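Alpha-1,2-mannosyltransferase (Ktr4), putative (Neosartorya fumigata, PDB 7BOP) is a putative fungal glycosyltransferase of the GT-A fold, modelled here with GDP and a manganese ion. Local coordinates at residues 31-36 against 375-380; 36-41 against 333-338. All coordinates share one frame; numbering follows the deposited sequence.

Interaction 1: 31-36 against 375-380; sequences NGMKRD and CRPSYF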
loop_
_atom_site.group_PDB
_atom_site.type_symbol
_atom_site.label_atom_id
_atom_site.label_comp_id
_atom_site.label_asym_id
_atom_site.label_seq_id
_atom_site.Cartn_x
_atom_site.Cartn_y
_atom_site.Cartn_z
ATOM N N ASN A 31 0.367 -19.518 -13.722
ATOM C CA ASN A 31 -1.089 -19.490 -13.524
ATOM C C ASN A 31 -1.516 -19.250 -12.063
ATOM O O ASN A 31 -2.597 -19.661 -11.652
ATOM C CB ASN A 31 -1.683 -20.810 -14.040
ATOM C CG ASN A 31 -3.186 -20.737 -14.267
ATOM O OD1 ASN A 31 -3.732 -19.677 -14.583
ATOM N ND2 ASN A 31 -3.866 -21.870 -14.105
ATOM N N GLY A 32 -0.684 -18.555 -11.296
ATOM C CA GLY A 32 -0.984 -18.257 -9.897
ATOM C C GLY A 32 -0.411 -19.278 -8.930
ATOM O O GLY A 32 0.441 -20.099 -9.296
ATOM N N MET A 33 -0.885 -19.235 -7.687
ATOM C CA MET A 33 -0.340 -20.107 -6.652
ATOM C C MET A 33 -0.928 -21.508 -6.728
ATOM O O MET A 33 -2.097 -21.662 -7.063
ATOM C CB MET A 33 -0.572 -19.525 -5.267
ATOM C CG MET A 33 0.480 -20.018 -4.301
ATOM S SD MET A 33 0.563 -19.074 -2.802
ATOM C CE MET A 33 0.930 -17.419 -3.293
ATOM N N LYS A 34 -0.098 -22.510 -6.444
ATOM C CA LYS A 34 -0.524 -23.917 -6.420
ATOM C C LYS A 34 -1.423 -24.173 -5.224
ATOM O O LYS A 34 -2.557 -24.614 -5.380
ATOM C CB LYS A 34 0.678 -24.876 -6.338
ATOM C CG LYS A 34 1.321 -25.230 -7.670
ATOM C CD LYS A 34 2.694 -25.882 -7.502
ATOM C CE LYS A 34 2.642 -27.230 -6.792
ATOM N NZ LYS A 34 4.013 -27.686 -6.438
ATOM N N ARG A 35 -0.886 -23.922 -4.030
ATOM C CA ARG A 35 -1.643 -24.077 -2.790
ATOM C C ARG A 35 -1.489 -22.820 -1.957
ATOM O O ARG A 35 -0.404 -22.501 -1.473
ATOM C CB ARG A 35 -1.231 -25.311 -1.990
ATOM C CG ARG A 35 -2.361 -25.742 -1.057
ATOM C CD ARG A 35 -1.952 -26.744 0.004
ATOM N NE ARG A 35 -3.012 -26.887 1.009
ATOM C CZ ARG A 35 -3.239 -26.047 2.023
ATOM N NH1 ARG A 35 -4.242 -26.294 2.866
ATOM N NH2 ARG A 35 -2.484 -24.957 2.207
ATOM N N ASP A 36 -2.591 -22.107 -1.803
ATOM C CA ASP A 36 -2.572 -20.820 -1.128
ATOM C C ASP A 36 -2.468 -21.066 0.389
ATOM O O ASP A 36 -3.313 -21.777 0.944
ATOM C CB ASP A 36 -3.843 -20.057 -1.507
ATOM C CG ASP A 36 -3.753 -18.564 -1.223
ATOM O OD1 ASP A 36 -3.160 -18.148 -0.204
ATOM O OD2 ASP A 36 -4.293 -17.792 -2.033
ATOM N N CYS A 375 1.827 -12.292 -7.256
ATOM C CA CYS A 375 3.281 -12.460 -7.171
ATOM C C CYS A 375 3.752 -13.071 -5.849
ATOM O O CYS A 375 4.950 -13.261 -5.650
ATOM C CB CYS A 375 3.988 -11.137 -7.430
ATOM S SG CYS A 375 5.783 -11.330 -7.564
ATOM N N ARG A 376 2.828 -13.446 -4.966
ATOM C CA ARG A 376 3.224 -14.053 -3.689
ATOM C C ARG A 376 4.141 -15.284 -3.804
ATOM O O ARG A 376 5.025 -15.428 -2.977
ATOM C CB ARG A 376 2.002 -14.390 -2.838
ATOM C CG ARG A 376 1.303 -13.165 -2.250
ATOM C CD ARG A 376 0.012 -13.517 -1.523
ATOM N NE ARG A 376 -0.819 -14.340 -2.391
ATOM C CZ ARG A 376 -1.664 -15.290 -2.004
ATOM N NH1 ARG A 376 -1.894 -15.553 -0.711
ATOM N NH2 ARG A 376 -2.295 -15.986 -2.947
ATOM N N PRO A 377 3.948 -16.163 -4.822
ATOM C CA PRO A 377 4.868 -17.306 -4.880
ATOM C C PRO A 377 6.343 -16.894 -4.984
ATOM O O PRO A 377 7.209 -17.549 -4.386
ATOM C CB PRO A 377 4.402 -18.068 -6.131
ATOM C CG PRO A 377 2.969 -17.720 -6.262
ATOM C CD PRO A 377 2.914 -16.262 -5.871
ATOM N N SER A 378 6.619 -15.796 -5.684
ATOM C CA SER A 378 7.966 -15.243 -5.714
ATOM C C SER A 378 8.342 -14.585 -4.379
ATOM O O SER A 378 9.438 -14.806 -3.862
ATOM C CB SER A 378 8.103 -14.230 -6.841
ATOM O OG SER A 378 9.362 -13.604 -6.788
ATOM N N TYR A 379 7.443 -13.771 -3.831
ATOM C CA TYR A 379 7.732 -13.091 -2.563
ATOM C C TYR A 379 7.972 -14.079 -1.406
ATOM O O TYR A 379 8.904 -13.910 -0.614
ATOM C CB TYR A 379 6.623 -12.103 -2.193
ATOM C CG TYR A 379 7.008 -11.261 -0.995
ATOM C CD1 TYR A 379 7.935 -10.242 -1.125
ATOM C CD2 TYR A 379 6.469 -11.497 0.267
ATOM C CE1 TYR A 379 8.311 -9.460 -0.050
ATOM C CE2 TYR A 379 6.838 -10.713 1.364
ATOM C CZ TYR A 379 7.760 -9.699 1.200
ATOM O OH TYR A 379 8.143 -8.914 2.262
ATOM N N PHE A 380 7.145 -15.117 -1.341
ATOM C CA PHE A 380 7.259 -16.126 -0.298
ATOM C C PHE A 380 8.530 -16.968 -0.440
ATOM O O PHE A 380 9.114 -17.353 0.562
ATOM C CB PHE A 380 6.017 -17.030 -0.269
ATOM C CG PHE A 380 4.743 -16.332 0.152
ATOM C CD1 PHE A 380 4.743 -15.075 0.780
ATOM C CD2 PHE A 380 3.524 -16.964 -0.048
ATOM C CE1 PHE A 380 3.556 -14.477 1.166
ATOM C CE2 PHE A 380 2.340 -16.370 0.344
ATOM C CZ PHE A 380 2.355 -15.125 0.957
#
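Met-33 faces Pro-377 with 6.2 Å between their CA atoms, where the N-terminal chain, after its corner at Gly-32, passes the first turn of helix 376-382. Met-33 makes the apolar half of the contact with its methyl CE. The chain bends at its last torsion (chi3 -59°), which places CE between the helix residues. There CE packs tightly on Pro-377 CD, 3.5 Å away, and also touches Phe-380 CE2 at 4.0 Å. The same methyl lies 3.4 Å above one face of the Arg-376 guanidinium, toward its rim. Asp-36 meets that guanidinium at its edge. The grip is end-on. NH1 donates to Asp-36 OD1 at 2.9 Å. NH2 donates to Asp-36 OD2 at 2.8 Å, in a nearly straight bond (169°). The two planes are turned 53° apart. OD1 is met on its syn side, while OD2 is met from above the carboxylate plane. Asp-374 is a second acidic partner of NH2. Both Asp-36 and Arg-376 are buried, and the two bonds pair their charges inside the protein. The guanidinium probably helps keep Asp-36 ionised, while the methyl covers one of its faces and the acids bind at its nitrogens.

Interaction 2: 36-41 against 333-338; sequences DPLLDP and VHWFRD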
loop_
_atom_site.group_PDB
_atom_site.type_symbol
_atom_site.label_atom_id
_atom_site.label_comp_id
_atom_site.label_asym_id
_atom_site.label_seq_id
_atom_site.Cartn_x
_atom_site.Cartn_y
_atom_site.Cartn_z
ATOM N N ASP A 36 -2.591 -22.107 -1.803
ATOM C CA ASP A 36 -2.572 -20.820 -1.128
ATOM C C ASP A 36 -2.468 -21.066 0.389
ATOM O O ASP A 36 -3.313 -21.777 0.944
ATOM C CB ASP A 36 -3.843 -20.057 -1.507
ATOM C CG ASP A 36 -3.753 -18.564 -1.223
ATOM O OD1 ASP A 36 -3.160 -18.148 -0.204
ATOM O OD2 ASP A 36 -4.293 -17.792 -2.033
ATOM N N PRO A 37 -1.449 -20.480 1.068
ATOM C CA PRO A 37 -1.358 -20.570 2.538
ATOM C C PRO A 37 -2.585 -20.037 3.288
ATOM O O PRO A 37 -2.814 -20.419 4.435
ATOM C CB PRO A 37 -0.137 -19.703 2.891
ATOM C CG PRO A 37 0.624 -19.559 1.640
ATOM C CD PRO A 37 -0.339 -19.688 0.506
ATOM N N LEU A 38 -3.361 -19.176 2.644
ATOM C CA LEU A 38 -4.610 -18.688 3.218
ATOM C C LEU A 38 -5.648 -19.783 3.490
ATOM O O LEU A 38 -6.560 -19.567 4.281
ATOM C CB LEU A 38 -5.218 -17.611 2.323
ATOM C CG LEU A 38 -4.474 -16.279 2.266
ATOM C CD1 LEU A 38 -4.999 -15.444 1.107
ATOM C CD2 LEU A 38 -4.578 -15.494 3.571
ATOM N N LEU A 39 -5.522 -20.929 2.813
ATOM C CA LEU A 39 -6.333 -22.105 3.103
ATOM C C LEU A 39 -6.023 -22.734 4.470
ATOM O O LEU A 39 -6.893 -23.359 5.063
ATOM C CB LEU A 39 -6.172 -23.169 1.999
ATOM C CG LEU A 39 -6.617 -22.808 0.576
ATOM C CD1 LEU A 39 -6.442 -23.997 -0.366
ATOM C CD2 LEU A 39 -8.055 -22.338 0.560
ATOM N N ASP A 40 -4.801 -22.581 4.965
ATOM C CA ASP A 40 -4.446 -23.103 6.298
ATOM C C ASP A 40 -5.208 -22.343 7.369
ATOM O O ASP A 40 -5.510 -21.165 7.176
ATOM C CB ASP A 40 -2.945 -22.973 6.590
ATOM C CG ASP A 40 -2.077 -23.736 5.594
ATOM O OD1 ASP A 40 -2.551 -24.738 5.034
ATOM O OD2 ASP A 40 -0.929 -23.315 5.355
ATOM N N PRO A 41 -5.523 -23.009 8.503
ATOM C CA PRO A 41 -6.167 -22.305 9.624
ATOM C C PRO A 41 -5.336 -21.071 9.984
ATOM O O PRO A 41 -4.141 -21.180 10.218
ATOM C CB PRO A 41 -6.169 -23.357 10.754
ATOM C CG PRO A 41 -6.077 -24.668 10.053
ATOM C CD PRO A 41 -5.255 -24.425 8.821
ATOM N N VAL A 333 9.131 -6.386 7.574
ATOM C CA VAL A 333 7.989 -6.285 6.663
ATOM C C VAL A 333 7.108 -7.492 6.936
ATOM O O VAL A 333 7.610 -8.617 7.041
ATOM C CB VAL A 333 8.441 -6.234 5.185
ATOM C CG1 VAL A 333 7.234 -6.228 4.239
ATOM C CG2 VAL A 333 9.307 -5.007 4.951
ATOM N N HIS A 334 5.803 -7.265 7.067
ATOM C CA HIS A 334 4.886 -8.290 7.557
ATOM C C HIS A 334 3.696 -8.482 6.620
ATOM O O HIS A 334 3.092 -7.514 6.158
ATOM C CB HIS A 334 4.398 -7.908 8.966
ATOM C CG HIS A 334 3.328 -8.805 9.511
ATOM N ND1 HIS A 334 3.543 -10.130 9.815
ATOM C CD2 HIS A 334 2.037 -8.553 9.837
ATOM C CE1 HIS A 334 2.433 -10.661 10.292
ATOM N NE2 HIS A 334 1.503 -9.722 10.311
ATOM N N TRP A 335 3.388 -9.737 6.320
ATOM C CA TRP A 335 2.146 -10.077 5.606
ATOM C C TRP A 335 1.010 -10.194 6.619
ATOM O O TRP A 335 0.985 -11.125 7.425
ATOM C CB TRP A 335 2.308 -11.397 4.863
ATOM C CG TRP A 335 1.092 -11.844 4.111
ATOM C CD1 TRP A 335 0.196 -11.061 3.460
ATOM C CD2 TRP A 335 0.672 -13.191 3.901
ATOM N NE1 TRP A 335 -0.776 -11.831 2.874
ATOM C CE2 TRP A 335 -0.503 -13.145 3.120
ATOM C CE3 TRP A 335 1.175 -14.439 4.296
ATOM C CZ2 TRP A 335 -1.193 -14.293 2.741
ATOM C CZ3 TRP A 335 0.486 -15.581 3.920
ATOM C CH2 TRP A 335 -0.684 -15.502 3.152
ATOM N N PHE A 336 0.066 -9.262 6.558
ATOM C CA PHE A 336 -1.126 -9.289 7.411
ATOM C C PHE A 336 -2.131 -10.268 6.821
ATOM O O PHE A 336 -3.200 -9.885 6.364
ATOM C CB PHE A 336 -1.747 -7.885 7.552
ATOM C CG PHE A 336 -1.152 -7.070 8.651
ATOM C CD1 PHE A 336 -1.455 -7.357 9.977
ATOM C CD2 PHE A 336 -0.285 -6.032 8.374
ATOM C CE1 PHE A 336 -0.910 -6.593 11.009
ATOM C CE2 PHE A 336 0.268 -5.278 9.403
ATOM C CZ PHE A 336 -0.046 -5.561 10.713
ATOM N N ARG A 337 -1.786 -11.548 6.874
ATOM C CA ARG A 337 -2.617 -12.605 6.314
ATOM C C ARG A 337 -3.991 -12.679 6.973
ATOM O O ARG A 337 -4.957 -13.056 6.321
ATOM C CB ARG A 337 -1.922 -13.964 6.417
ATOM C CG ARG A 337 -1.691 -14.492 7.831
ATOM C CD ARG A 337 -0.357 -15.217 7.923
ATOM N NE ARG A 337 -0.449 -16.570 7.461
ATOM C CZ ARG A 337 0.563 -17.347 7.062
ATOM N NH1 ARG A 337 1.840 -16.947 7.008
ATOM N NH2 ARG A 337 0.259 -18.570 6.689
ATOM N N ASP A 338 -4.064 -12.279 8.241
ATOM C CA ASP A 338 -5.308 -12.303 9.017
ATOM C C ASP A 338 -6.261 -11.134 8.788
ATOM O O ASP A 338 -7.375 -11.151 9.325
ATOM C CB ASP A 338 -5.003 -12.437 10.521
ATOM C CG ASP A 338 -4.077 -11.337 11.055
ATOM O OD1 ASP A 338 -3.153 -10.905 10.327
ATOM O OD2 ASP A 338 -4.250 -10.928 12.218
HETATM O O HOH W 1 -2.656 -18.750 6.707
#
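Pro-37 and Leu-38 pack on Trp-335 and Arg-337, just where strand 333-335 ends. Asp-36 prepares the turn. Its OD1 accepts the backbone N-H of Leu-38 at 3.0 Å (162°), on the anti side of the carboxylate, and this closes an Asx turn. Pro-37 then opens a short 3-10 segment, with Leu-39 N bonded back to Asp-36 O and Asp-40 N to Pro-37 O. The CB of Pro-37 lies at the edge of the Trp-335 indole, 4.2 Å from CH2, and it also touches Arg-337 NH2. A water joins the two segments. It donates to Pro-37 O at 2.8 Å and accepts from Arg-337 NH2 at 2.9 Å, in the plane of the guanidinium.

Leu-38 brings its CD2 branch to Trp-335 CZ2 at 3.7 Å, and the same methyl touches Arg-337 O. Pro-350 also lines this leucine. Asp-40 OD2 stays 5.1 Å from Arg-337 NH2, opposite in charge but not in contact.

Across from them, Arg-337 folds back over the indole. Its CB sits 3.5 Å above the centre of one face of Trp-335. The chain bends at chi2 and chi3, the latter (-82°) turning NE back. Trp-335 CZ3 lies 3.5 Å from the guanidinium plane, over its centre. Trp-335 is fixed further by NE1, which donates to Thr-221 O, and by stacking with Phe-220. An inverse gamma turn centred on Phe-336 bends the chain between Trp-335 and Arg-337. The contact thus combines an Asx turn leading into a 3-10 turn with an arginine folded on a tryptophan, and it packs the N-terminal loop on the end of a strand of the central mixed sheet of this GT-A fold.

Overall arrangement
The chain enters after strand 30-31 and reaches both contacts before strand 69-74. Interaction 1 closes the longer loop, holding 31-36 to helix 376-382 near the C terminus. Interaction 2 is nested inside it and brings 36-41 to strand 333-335 of the mixed sheet. The two share Asp-36, and their centres are about 12 Å apart. They also touch directly: Arg-35 pairs with Asp-40, Phe-380 meets the ring of Trp-335, and Arg-376 packs on Leu-38. The N-terminal loop, the sheet and the C-terminal helix are thus joined in one region. The Cys-277 to Cys-375 disulfide ties the start of that helix to the chain near strand 278-279.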